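Local coordinates for phenolic acid decarboxylase (Sedimentibacter hydroxybenzoicus, PDB 7AE5), which catalyses the reversible, non-oxidative decarboxylation of 4-hydroxybenzoate and 3,4-dihydroxybenzoate with a prenylated FMN cofactor, at residues N210-M216 against F230-Q235; Y59-V63 against F126-Y132; L329-L333 against R371-H377. All coordinates share one frame; numbering follows the deposited sequence.

Contact 1: residues N210-M216 against F230-Q235; sequences NPLVTFM and FVGALQ. With RB (rubidium ion), chain R.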
loop_
_atom_site.group_PDB
_atom_site.type_symbol
_atom_site.label_atom_id
_atom_site.label_comp_id
_atom_site.label_asym_id
_atom_site.label_seq_id
_atom_site.Cartn_x
_atom_site.Cartn_y
_atom_site.Cartn_z
ATOM N N ASN C 210 -47.696 -3.722 -20.855
ATOM C CA ASN C 210 -47.081 -2.495 -21.343
ATOM C C ASN C 210 -45.640 -2.472 -20.844
ATOM O O ASN C 210 -45.402 -2.668 -19.644
ATOM C CB ASN C 210 -47.896 -1.296 -20.841
ATOM C CG ASN C 210 -47.271 0.056 -21.169
ATOM O OD1 ASN C 210 -46.218 0.153 -21.794
ATOM N ND2 ASN C 210 -47.940 1.116 -20.735
ATOM N N PRO C 211 -44.655 -2.269 -21.725
ATOM C CA PRO C 211 -43.253 -2.318 -21.275
ATOM C C PRO C 211 -42.924 -1.340 -20.159
ATOM O O PRO C 211 -41.997 -1.601 -19.381
ATOM C CB PRO C 211 -42.462 -2.006 -22.555
ATOM C CG PRO C 211 -43.461 -1.425 -23.515
ATOM C CD PRO C 211 -44.753 -2.094 -23.184
ATOM N N LEU C 212 -43.653 -0.226 -20.044
ATOM C CA LEU C 212 -43.384 0.707 -18.954
ATOM C C LEU C 212 -43.883 0.170 -17.620
ATOM O O LEU C 212 -43.341 0.529 -16.569
ATOM C CB LEU C 212 -44.019 2.069 -19.236
ATOM C CG LEU C 212 -43.184 3.060 -20.048
ATOM C CD1 LEU C 212 -41.815 3.269 -19.416
ATOM C CD2 LEU C 212 -43.060 2.612 -21.486
ATOM N N VAL C 213 -44.912 -0.677 -17.637
ATOM C CA VAL C 213 -45.394 -1.283 -16.402
ATOM C C VAL C 213 -44.348 -2.237 -15.841
ATOM O O VAL C 213 -44.014 -2.191 -14.651
ATOM C CB VAL C 213 -46.737 -1.993 -16.641
ATOM C CG1 VAL C 213 -47.132 -2.807 -15.417
ATOM C CG2 VAL C 213 -47.812 -0.980 -16.990
ATOM N N THR C 214 -43.817 -3.117 -16.695
ATOM C CA THR C 214 -42.717 -3.984 -16.286
ATOM C C THR C 214 -41.521 -3.165 -15.818
ATOM O O THR C 214 -40.815 -3.558 -14.882
ATOM C CB THR C 214 -42.313 -4.900 -17.444
ATOM O OG1 THR C 214 -43.470 -5.586 -17.941
ATOM C CG2 THR C 214 -41.282 -5.923 -16.989
ATOM N N PHE C 215 -41.287 -2.017 -16.459
ATOM C CA PHE C 215 -40.195 -1.137 -16.055
ATOM C C PHE C 215 -40.387 -0.644 -14.624
ATOM O O PHE C 215 -39.489 -0.781 -13.785
ATOM C CB PHE C 215 -40.092 0.039 -17.026
ATOM C CG PHE C 215 -38.758 0.733 -17.005
ATOM C CD1 PHE C 215 -37.612 0.078 -17.428
ATOM C CD2 PHE C 215 -38.652 2.045 -16.576
ATOM C CE1 PHE C 215 -36.385 0.720 -17.419
ATOM C CE2 PHE C 215 -37.429 2.693 -16.563
ATOM C CZ PHE C 215 -36.294 2.028 -16.985
ATOM N N MET C 216 -41.555 -0.069 -14.324
ATOM C CA MET C 216 -41.810 0.394 -12.964
ATOM C C MET C 216 -41.820 -0.763 -11.978
ATOM O O MET C 216 -41.382 -0.614 -10.830
ATOM C CB MET C 216 -43.136 1.142 -12.892
ATOM C CG MET C 216 -43.476 1.564 -11.484
ATOM S SD MET C 216 -44.267 0.242 -10.540
ATOM C CE MET C 216 -45.302 -0.528 -11.804
ATOM N N PHE C 230 -46.516 6.459 -11.594
ATOM C CA PHE C 230 -45.159 6.545 -12.120
ATOM C C PHE C 230 -45.100 6.061 -13.563
ATOM O O PHE C 230 -44.370 6.632 -14.383
ATOM C CB PHE C 230 -44.197 5.743 -11.244
ATOM C CG PHE C 230 -42.759 5.865 -11.662
ATOM C CD1 PHE C 230 -42.124 7.097 -11.653
ATOM C CD2 PHE C 230 -42.042 4.751 -12.065
ATOM C CE1 PHE C 230 -40.802 7.215 -12.040
ATOM C CE2 PHE C 230 -40.717 4.863 -12.451
ATOM C CZ PHE C 230 -40.097 6.098 -12.437
ATOM N N VAL C 231 -45.855 5.010 -13.889
ATOM C CA VAL C 231 -45.965 4.578 -15.280
ATOM C C VAL C 231 -46.466 5.726 -16.146
ATOM O O VAL C 231 -45.957 5.960 -17.248
ATOM C CB VAL C 231 -46.881 3.345 -15.390
ATOM C CG1 VAL C 231 -47.170 3.027 -16.850
ATOM C CG2 VAL C 231 -46.253 2.151 -14.692
ATOM N N GLY C 232 -47.462 6.467 -15.656
ATOM C CA GLY C 232 -47.924 7.634 -16.384
ATOM C C GLY C 232 -46.846 8.690 -16.535
ATOM O O GLY C 232 -46.744 9.343 -17.577
ATOM N N ALA C 233 -46.022 8.866 -15.499
ATOM C CA ALA C 233 -44.931 9.831 -15.582
ATOM C C ALA C 233 -43.908 9.413 -16.630
ATOM O O ALA C 233 -43.346 10.261 -17.334
ATOM C CB ALA C 233 -44.269 9.994 -14.215
ATOM N N LEU C 234 -43.655 8.107 -16.753
ATOM C CA LEU C 234 -42.736 7.622 -17.773
ATOM C C LEU C 234 -43.340 7.684 -19.170
ATOM O O LEU C 234 -42.596 7.636 -20.155
ATOM C CB LEU C 234 -42.301 6.193 -17.453
ATOM C CG LEU C 234 -41.648 5.986 -16.086
ATOM C CD1 LEU C 234 -41.106 4.572 -15.964
ATOM C CD2 LEU C 234 -40.545 7.010 -15.856
ATOM N N GLN C 235 -44.664 7.786 -19.277
ATOM C CA GLN C 235 -45.336 7.979 -20.553
ATOM C C GLN C 235 -45.503 9.453 -20.902
ATOM O O GLN C 235 -46.420 9.804 -21.655
ATOM C CB GLN C 235 -46.697 7.278 -20.546
ATOM C CG GLN C 235 -46.609 5.775 -20.331
ATOM C CD GLN C 235 -47.951 5.081 -20.463
ATOM O OE1 GLN C 235 -48.052 4.014 -21.070
ATOM N NE2 GLN C 235 -48.991 5.683 -19.895
HETATM RB RB RB R . -42.326 -0.651 -8.569
#
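Val231 sits against helix 211-216 with both methyls engaged, and Leu212 and Leu234 close the packing beside it. The short helical segments run at 123° to each other with their axes 9.3 Å apart, and their backbones come nearest at Leu212 and Val231. The two branches of Val231 divide the work. CG1 touches both Leu212 CB and Val213 CG2, while CG2 turns to the next turn of the helix and meets Met216 CB at 3.7 Å. Leu212 reaches across with one branch: its CD1 touches Leu234 CB at 3.6 Å. Leu234 CD1 continues past it to the edge of the Phe215 ring, ending 3.6 Å from Phe215 CD2 and close to the ring plane. At the far end Met216 CG comes against the edge of Phe230, 3.5 Å from its CD2. Bends at chi2 and chi3 fold the Met216 side chain back, placing SD 2.9 Å from the rubidium ion that its own backbone O also binds. Val164 O, Thr219 O, Tyr223 OH and Glu227 OE1 complete the ion's ligands. The polar end of the contact is Asn210, the N-cap of helix 211-216. Its OD1 accepts from Leu212 N, which lies well above the carbonyl plane, and its ND2 gives a hydrogen bond of 2.9 Å to Gln235 OE1, bent to 146° at the hydrogen. Gln235 NE2 in turn donates to Val238 O. Both ends of the Asn210 amide are therefore engaged, which fixes its rotation and ties the start of one helix to the end of the other. The buried apolar packing runs up to Met216 and probably helps set its place at the ion, beside Glu227, a predicted manganese ligand, and Val164, predicted to bind prenylated FMN.

Contact 2: residues Y59-V63 against F126-Y132; sequences YKYSV and FEILPLY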
loop_
_atom_site.group_PDB
_atom_site.type_symbol
_atom_site.label_atom_id
_atom_site.label_comp_id
_atom_site.label_asym_id
_atom_site.label_seq_id
_atom_site.Cartn_x
_atom_site.Cartn_y
_atom_site.Cartn_z
ATOM N N TYR C 59 -48.669 -27.137 -26.225
ATOM C CA TYR C 59 -49.342 -25.945 -25.739
ATOM C C TYR C 59 -50.229 -25.357 -26.827
ATOM O O TYR C 59 -50.125 -25.686 -28.011
ATOM C CB TYR C 59 -48.326 -24.908 -25.249
ATOM C CG TYR C 59 -47.666 -25.289 -23.944
ATOM C CD1 TYR C 59 -48.420 -25.499 -22.795
ATOM C CD2 TYR C 59 -46.291 -25.456 -23.862
ATOM C CE1 TYR C 59 -47.820 -25.854 -21.600
ATOM C CE2 TYR C 59 -45.683 -25.809 -22.674
ATOM C CZ TYR C 59 -46.450 -26.005 -21.546
ATOM O OH TYR C 59 -45.840 -26.359 -20.366
ATOM N N LYS C 60 -51.105 -24.460 -26.397
ATOM C CA LYS C 60 -52.150 -23.917 -27.243
ATOM C C LYS C 60 -51.928 -22.442 -27.577
ATOM O O LYS C 60 -52.530 -21.939 -28.533
ATOM C CB LYS C 60 -53.499 -24.158 -26.533
ATOM C CG LYS C 60 -54.707 -23.373 -26.995
ATOM C CD LYS C 60 -55.521 -22.856 -25.794
ATOM C CE LYS C 60 -56.454 -23.860 -25.125
ATOM N NZ LYS C 60 -57.171 -23.109 -24.049
ATOM N N TYR C 61 -51.007 -21.769 -26.881
ATOM C CA TYR C 61 -50.826 -20.321 -26.956
ATOM C C TYR C 61 -49.384 -19.940 -27.281
ATOM O O TYR C 61 -48.587 -20.798 -27.674
ATOM C CB TYR C 61 -51.293 -19.713 -25.634
ATOM C CG TYR C 61 -52.799 -19.655 -25.515
ATOM C CD1 TYR C 61 -53.611 -19.765 -26.648
ATOM C CD2 TYR C 61 -53.409 -19.647 -24.262
ATOM C CE1 TYR C 61 -54.985 -19.737 -26.548
ATOM C CE2 TYR C 61 -54.784 -19.645 -24.142
ATOM C CZ TYR C 61 -55.569 -19.683 -25.291
ATOM O OH TYR C 61 -56.942 -19.681 -25.189
ATOM N N SER C 62 -49.034 -18.666 -27.123
ATOM C CA SER C 62 -47.770 -18.138 -27.623
ATOM C C SER C 62 -46.810 -17.774 -26.494
ATOM O O SER C 62 -47.194 -17.632 -25.330
ATOM C CB SER C 62 -48.008 -16.903 -28.500
ATOM O OG SER C 62 -49.221 -17.013 -29.224
ATOM N N VAL C 63 -45.540 -17.613 -26.872
ATOM C CA VAL C 63 -44.474 -17.166 -25.981
ATOM C C VAL C 63 -43.684 -16.073 -26.688
ATOM O O VAL C 63 -43.409 -16.175 -27.888
ATOM C CB VAL C 63 -43.541 -18.329 -25.573
ATOM C CG1 VAL C 63 -42.229 -17.804 -24.993
ATOM C CG2 VAL C 63 -44.223 -19.227 -24.569
ATOM N N PHE C 126 -51.116 -24.347 -17.064
ATOM C CA PHE C 126 -50.521 -24.860 -18.292
ATOM C C PHE C 126 -51.450 -24.692 -19.486
ATOM O O PHE C 126 -50.976 -24.556 -20.620
ATOM C CB PHE C 126 -50.132 -26.324 -18.110
ATOM C CG PHE C 126 -48.938 -26.521 -17.225
ATOM C CD1 PHE C 126 -49.081 -26.593 -15.850
ATOM C CD2 PHE C 126 -47.669 -26.624 -17.767
ATOM C CE1 PHE C 126 -47.981 -26.771 -15.032
ATOM C CE2 PHE C 126 -46.565 -26.803 -16.956
ATOM C CZ PHE C 126 -46.721 -26.876 -15.587
ATOM N N GLU C 127 -52.766 -24.695 -19.261
ATOM C CA GLU C 127 -53.698 -24.416 -20.346
ATOM C C GLU C 127 -53.730 -22.942 -20.721
ATOM O O GLU C 127 -54.394 -22.584 -21.700
ATOM C CB GLU C 127 -55.103 -24.895 -19.971
ATOM C CG GLU C 127 -55.388 -26.329 -20.389
ATOM C CD GLU C 127 -56.512 -26.968 -19.594
ATOM O OE1 GLU C 127 -57.102 -26.282 -18.731
ATOM O OE2 GLU C 127 -56.805 -28.160 -19.834
ATOM N N ILE C 128 -53.030 -22.090 -19.978
ATOM C CA ILE C 128 -52.920 -20.668 -20.278
ATOM C C ILE C 128 -51.505 -20.301 -20.710
ATOM O O ILE C 128 -51.310 -19.616 -21.715
ATOM C CB ILE C 128 -53.365 -19.813 -19.070
ATOM C CG1 ILE C 128 -54.843 -20.053 -18.754
ATOM C CG2 ILE C 128 -53.102 -18.335 -19.333
ATOM C CD1 ILE C 128 -55.761 -19.842 -19.934
ATOM N N LEU C 129 -50.501 -20.760 -19.963
ATOM C CA LEU C 129 -49.121 -20.355 -20.173
ATOM C C LEU C 129 -48.297 -21.509 -20.718
ATOM O O LEU C 129 -48.283 -22.592 -20.117
ATOM C CB LEU C 129 -48.505 -19.863 -18.858
ATOM C CG LEU C 129 -49.219 -18.712 -18.149
ATOM C CD1 LEU C 129 -48.615 -18.482 -16.772
ATOM C CD2 LEU C 129 -49.152 -17.443 -18.984
ATOM N N PRO C 130 -47.608 -21.328 -21.843
ATOM C CA PRO C 130 -46.624 -22.331 -22.268
ATOM C C PRO C 130 -45.398 -22.310 -21.368
ATOM O O PRO C 130 -44.400 -21.648 -21.672
ATOM C CB PRO C 130 -46.284 -21.914 -23.706
ATOM C CG PRO C 130 -47.390 -20.987 -24.121
ATOM C CD PRO C 130 -47.829 -20.299 -22.872
ATOM N N LEU C 131 -45.472 -23.030 -20.252
ATOM C CA LEU C 131 -44.425 -22.986 -19.242
ATOM C C LEU C 131 -43.269 -23.908 -19.612
ATOM O O LEU C 131 -43.471 -25.000 -20.152
ATOM C CB LEU C 131 -44.996 -23.372 -17.878
ATOM C CG LEU C 131 -45.922 -22.318 -17.265
ATOM C CD1 LEU C 131 -46.885 -22.950 -16.270
ATOM C CD2 LEU C 131 -45.110 -21.211 -16.607
ATOM N N TYR C 132 -42.054 -23.461 -19.302
ATOM C CA TYR C 132 -40.838 -24.149 -19.707
ATOM C C TYR C 132 -39.755 -23.884 -18.670
ATOM O O TYR C 132 -39.907 -23.037 -17.787
ATOM C CB TYR C 132 -40.385 -23.691 -21.097
ATOM C CG TYR C 132 -40.084 -22.211 -21.168
ATOM C CD1 TYR C 132 -41.106 -21.280 -21.309
ATOM C CD2 TYR C 132 -38.780 -21.744 -21.086
ATOM C CE1 TYR C 132 -40.835 -19.927 -21.368
ATOM C CE2 TYR C 132 -38.499 -20.395 -21.145
ATOM C CZ TYR C 132 -39.528 -19.491 -21.285
ATOM O OH TYR C 132 -39.242 -18.147 -21.345
HETATM O O HOH W 1 -52.161 -24.384 -23.336
#
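The backbones of 59-63 and 126-132 come nearest at Tyr59 and Pro130, whose CA atoms are 5.7 Å apart, with Pro130 at the centre of an inverse gamma turn. Tyr59 lays one ring face over this turn. Pro130 CA stands above the ring centre, 3.4 Å from the centroid and 6° off the normal, a CH-pi contact. The Tyr59 hydroxyl reaches past the turn and donates to Leu131 O over 2.7 Å, in the carbonyl plane and on a lone pair. It also meets the edge of the Phe126 ring, with OH 3.2 Å from Phe126 CD2. Val63 packs on the proline ring from strand 62-65, its CG2 tight against Pro130 CB at 3.5 Å. Tyr61 is turned edge-on to the loop: its CD2 lies 3.3 Å from Ile128 O, near the ring plane, while Lys60 CD rests over one face of the same ring. A water accepts from Lys60 N and donates to Phe126 O, bridging the two backbones. Arg36 of the ShdD chain hydrogen-bonds both Tyr59 OH and Leu131 O, and Trp23 of that chain meets the Tyr59 ring. The tyrosine hydroxyl and the Leu131 carbonyl thus form a shared polar patch for a partner protein's guanidinium group, whose charge would probably polarise both oxygens. The CH-pi contact, the Tyr59 hydroxyl bond, Val63 on Pro130 and the bridging water together join the start of strand 62-65 and the residues leading into it to the 126-132 loop, and their seam becomes part of the docking surface for ShdD.

Contact 3: residues L329-L333 against R371-H377; sequences LYKQL and RLLSTPH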
loop_
_atom_site.group_PDB
_atom_site.type_symbol
_atom_site.label_atom_id
_atom_site.label_comp_id
_atom_site.label_asym_id
_atom_site.label_seq_id
_atom_site.Cartn_x
_atom_site.Cartn_y
_atom_site.Cartn_z
ATOM N N LEU C 329 -29.758 7.660 -8.682
ATOM C CA LEU C 329 -28.434 8.025 -8.188
ATOM C C LEU C 329 -27.976 9.353 -8.775
ATOM O O LEU C 329 -27.362 10.171 -8.080
ATOM C CB LEU C 329 -27.425 6.922 -8.508
ATOM C CG LEU C 329 -27.567 5.617 -7.725
ATOM C CD1 LEU C 329 -26.647 4.548 -8.294
ATOM C CD2 LEU C 329 -27.276 5.849 -6.252
ATOM N N TYR C 330 -28.266 9.584 -10.058
ATOM C CA TYR C 330 -27.918 10.858 -10.679
ATOM C C TYR C 330 -28.618 12.018 -9.984
ATOM O O TYR C 330 -28.016 13.075 -9.765
ATOM C CB TYR C 330 -28.270 10.822 -12.168
ATOM C CG TYR C 330 -28.285 12.177 -12.837
ATOM C CD1 TYR C 330 -27.102 12.803 -13.212
ATOM C CD2 TYR C 330 -29.483 12.829 -13.102
ATOM C CE1 TYR C 330 -27.113 14.042 -13.827
ATOM C CE2 TYR C 330 -29.504 14.068 -13.716
ATOM C CZ TYR C 330 -28.317 14.669 -14.076
ATOM O OH TYR C 330 -28.335 15.903 -14.687
ATOM N N LYS C 331 -29.890 11.836 -9.621
ATOM C CA LYS C 331 -30.628 12.909 -8.962
ATOM C C LYS C 331 -30.098 13.170 -7.556
ATOM O O LYS C 331 -30.066 14.321 -7.107
ATOM C CB LYS C 331 -32.118 12.573 -8.921
ATOM C CG LYS C 331 -32.831 12.726 -10.255
ATOM C CD LYS C 331 -34.326 12.505 -10.101
ATOM C CE LYS C 331 -35.057 12.664 -11.423
ATOM N NZ LYS C 331 -34.766 13.970 -12.079
ATOM N N GLN C 332 -29.683 12.119 -6.844
ATOM C CA GLN C 332 -29.113 12.314 -5.514
ATOM C C GLN C 332 -27.772 13.032 -5.585
ATOM O O GLN C 332 -27.493 13.917 -4.769
ATOM C CB GLN C 332 -28.968 10.971 -4.794
ATOM C CG GLN C 332 -30.226 10.118 -4.811
ATOM C CD GLN C 332 -30.044 8.776 -4.129
ATOM O OE1 GLN C 332 -28.926 8.284 -3.989
ATOM N NE2 GLN C 332 -31.150 8.168 -3.715
ATOM N N LEU C 333 -26.925 12.663 -6.551
ATOM C CA LEU C 333 -25.658 13.367 -6.724
ATOM C C LEU C 333 -25.885 14.812 -7.147
ATOM O O LEU C 333 -25.192 15.722 -6.677
ATOM C CB LEU C 333 -24.789 12.650 -7.759
ATOM C CG LEU C 333 -24.241 11.258 -7.444
ATOM C CD1 LEU C 333 -23.073 10.940 -8.367
ATOM C CD2 LEU C 333 -23.816 11.154 -5.991
ATOM N N ARG C 371 -19.462 11.038 -2.632
ATOM C CA ARG C 371 -20.894 11.279 -2.502
ATOM C C ARG C 371 -21.695 10.056 -2.931
ATOM O O ARG C 371 -22.643 9.652 -2.248
ATOM C CB ARG C 371 -21.301 12.508 -3.315
ATOM C CG ARG C 371 -22.697 13.014 -2.987
ATOM C CD ARG C 371 -22.888 13.151 -1.484
ATOM N NE ARG C 371 -23.762 14.264 -1.129
ATOM C CZ ARG C 371 -23.558 15.090 -0.110
ATOM N NH1 ARG C 371 -22.483 14.994 0.657
ATOM N NH2 ARG C 371 -24.455 16.035 0.149
ATOM N N LEU C 372 -21.322 9.447 -4.060
ATOM C CA LEU C 372 -22.001 8.232 -4.500
ATOM C C LEU C 372 -21.863 7.127 -3.466
ATOM O O LEU C 372 -22.841 6.455 -3.118
ATOM C CB LEU C 372 -21.443 7.764 -5.841
ATOM C CG LEU C 372 -22.119 6.465 -6.290
ATOM C CD1 LEU C 372 -23.225 6.745 -7.302
ATOM C CD2 LEU C 372 -21.109 5.468 -6.834
ATOM N N LEU C 373 -20.647 6.923 -2.961
ATOM C CA LEU C 373 -20.418 5.923 -1.930
ATOM C C LEU C 373 -21.065 6.289 -0.602
ATOM O O LEU C 373 -20.900 5.544 0.369
ATOM C CB LEU C 373 -18.917 5.703 -1.737
ATOM C CG LEU C 373 -18.187 5.138 -2.958
ATOM C CD1 LEU C 373 -16.681 5.206 -2.775
ATOM C CD2 LEU C 373 -18.630 3.713 -3.233
ATOM N N SER C 374 -21.793 7.405 -0.527
ATOM C CA SER C 374 -22.544 7.744 0.674
ATOM C C SER C 374 -24.048 7.847 0.428
ATOM O O SER C 374 -24.770 8.370 1.285
ATOM C CB SER C 374 -22.011 9.039 1.299
ATOM O OG SER C 374 -21.721 10.025 0.326
ATOM N N THR C 375 -24.541 7.369 -0.717
ATOM C CA THR C 375 -25.971 7.316 -0.983
ATOM C C THR C 375 -26.558 6.012 -0.459
ATOM O O THR C 375 -25.826 5.049 -0.210
ATOM C CB THR C 375 -26.228 7.444 -2.482
ATOM O OG1 THR C 375 -25.410 6.503 -3.188
ATOM C CG2 THR C 375 -25.893 8.850 -2.954
ATOM N N PRO C 376 -27.882 5.947 -0.261
ATOM C CA PRO C 376 -28.483 4.695 0.238
ATOM C C PRO C 376 -28.139 3.467 -0.589
ATOM O O PRO C 376 -27.913 2.390 -0.022
ATOM C CB PRO C 376 -29.984 5.002 0.195
ATOM C CG PRO C 376 -30.059 6.466 0.432
ATOM C CD PRO C 376 -28.853 7.056 -0.261
ATOM N N HIS C 377 -28.083 3.596 -1.913
ATOM C CA HIS C 377 -27.783 2.457 -2.769
ATOM C C HIS C 377 -26.295 2.327 -3.064
ATOM O O HIS C 377 -25.757 1.215 -3.048
ATOM C CB HIS C 377 -28.561 2.566 -4.082
ATOM C CG HIS C 377 -28.455 1.352 -4.950
ATOM N ND1 HIS C 377 -27.504 1.227 -5.940
ATOM C CD2 HIS C 377 -29.182 0.211 -4.980
ATOM C CE1 HIS C 377 -27.649 0.061 -6.541
ATOM N NE2 HIS C 377 -28.661 -0.576 -5.978
HETATM O O HOH W 2 -29.407 5.715 -3.193
#
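Near +60° (chi1 51°), the Thr375 hydroxyl is tucked between its own backbone N and carbonyl carbon, which puts CG2 anti to that carbon and facing Gln332 OE1, while CB already points to the helix; Gln332, with CG beside its backbone N and the chain extended beyond, brings OE1 to within 3.2 Å of Thr375 CB. The same oxygen accepts a hydrogen bond from a water that in turn accepts from His377 N, so a single water bridges the helix side chain to the loop backbone. Thr375 OG1 is used twice within its own loop. It donates to Leu372 O over 2.6 Å, in the carbonyl plane and on a lone pair, and it accepts from Gly378 N as a cap for the helix that follows. Leu372 O also receives Thr375 N, closing a type I turn from Leu372 to Thr375. The apolar part rests on two leucines one helical turn apart. Leu329 splits its branches: CD2 lies across Thr375, 3.6 Å from OG1, and CD1 approaches Leu372 CD1 at 4.2 Å. Leu333 uses CD2 alone, set against the backbone at Leu372 N and 3.7 Å from Arg371 CG; Leu333 and Arg371 lie alongside each other, pointing opposite ways. Beyond the contact, Arg371 NH1 hydrogen-bonds Ser374 OG of the second subunit, and the converse pair is made too, so the turn lies at a subunit interface. The arrangement is a helix C-terminus followed by a type I turn and a threonine-capped helix start, packed on helix 323-336 over strands 340-347 and 352-357 of the C-terminal UbiD domain.

In the fold
Along the chain the three contacts follow one another in series: contact 2 closes first, then contact 1, then contact 3. Contact 2 joins strand 62-65, in the four-stranded mixed sheet it shares with strand 304-306, to a loop before strand 142-143, while contact 1 pairs helices 211-217 and 227-234 of the Rift-related domain. The centres of contacts 1 and 2 are 26 Å apart. Contact 3, in the C-terminal domain beside its five-stranded mixed sheet, is 23 Å from contact 1 by centres and 43 Å from contact 2, on the opposite side of the chain's centre. Contact 1 is thus the central one, next to the ion and predicted cofactor site, whereas contacts 2 and 3 face ShdD and a second subunit.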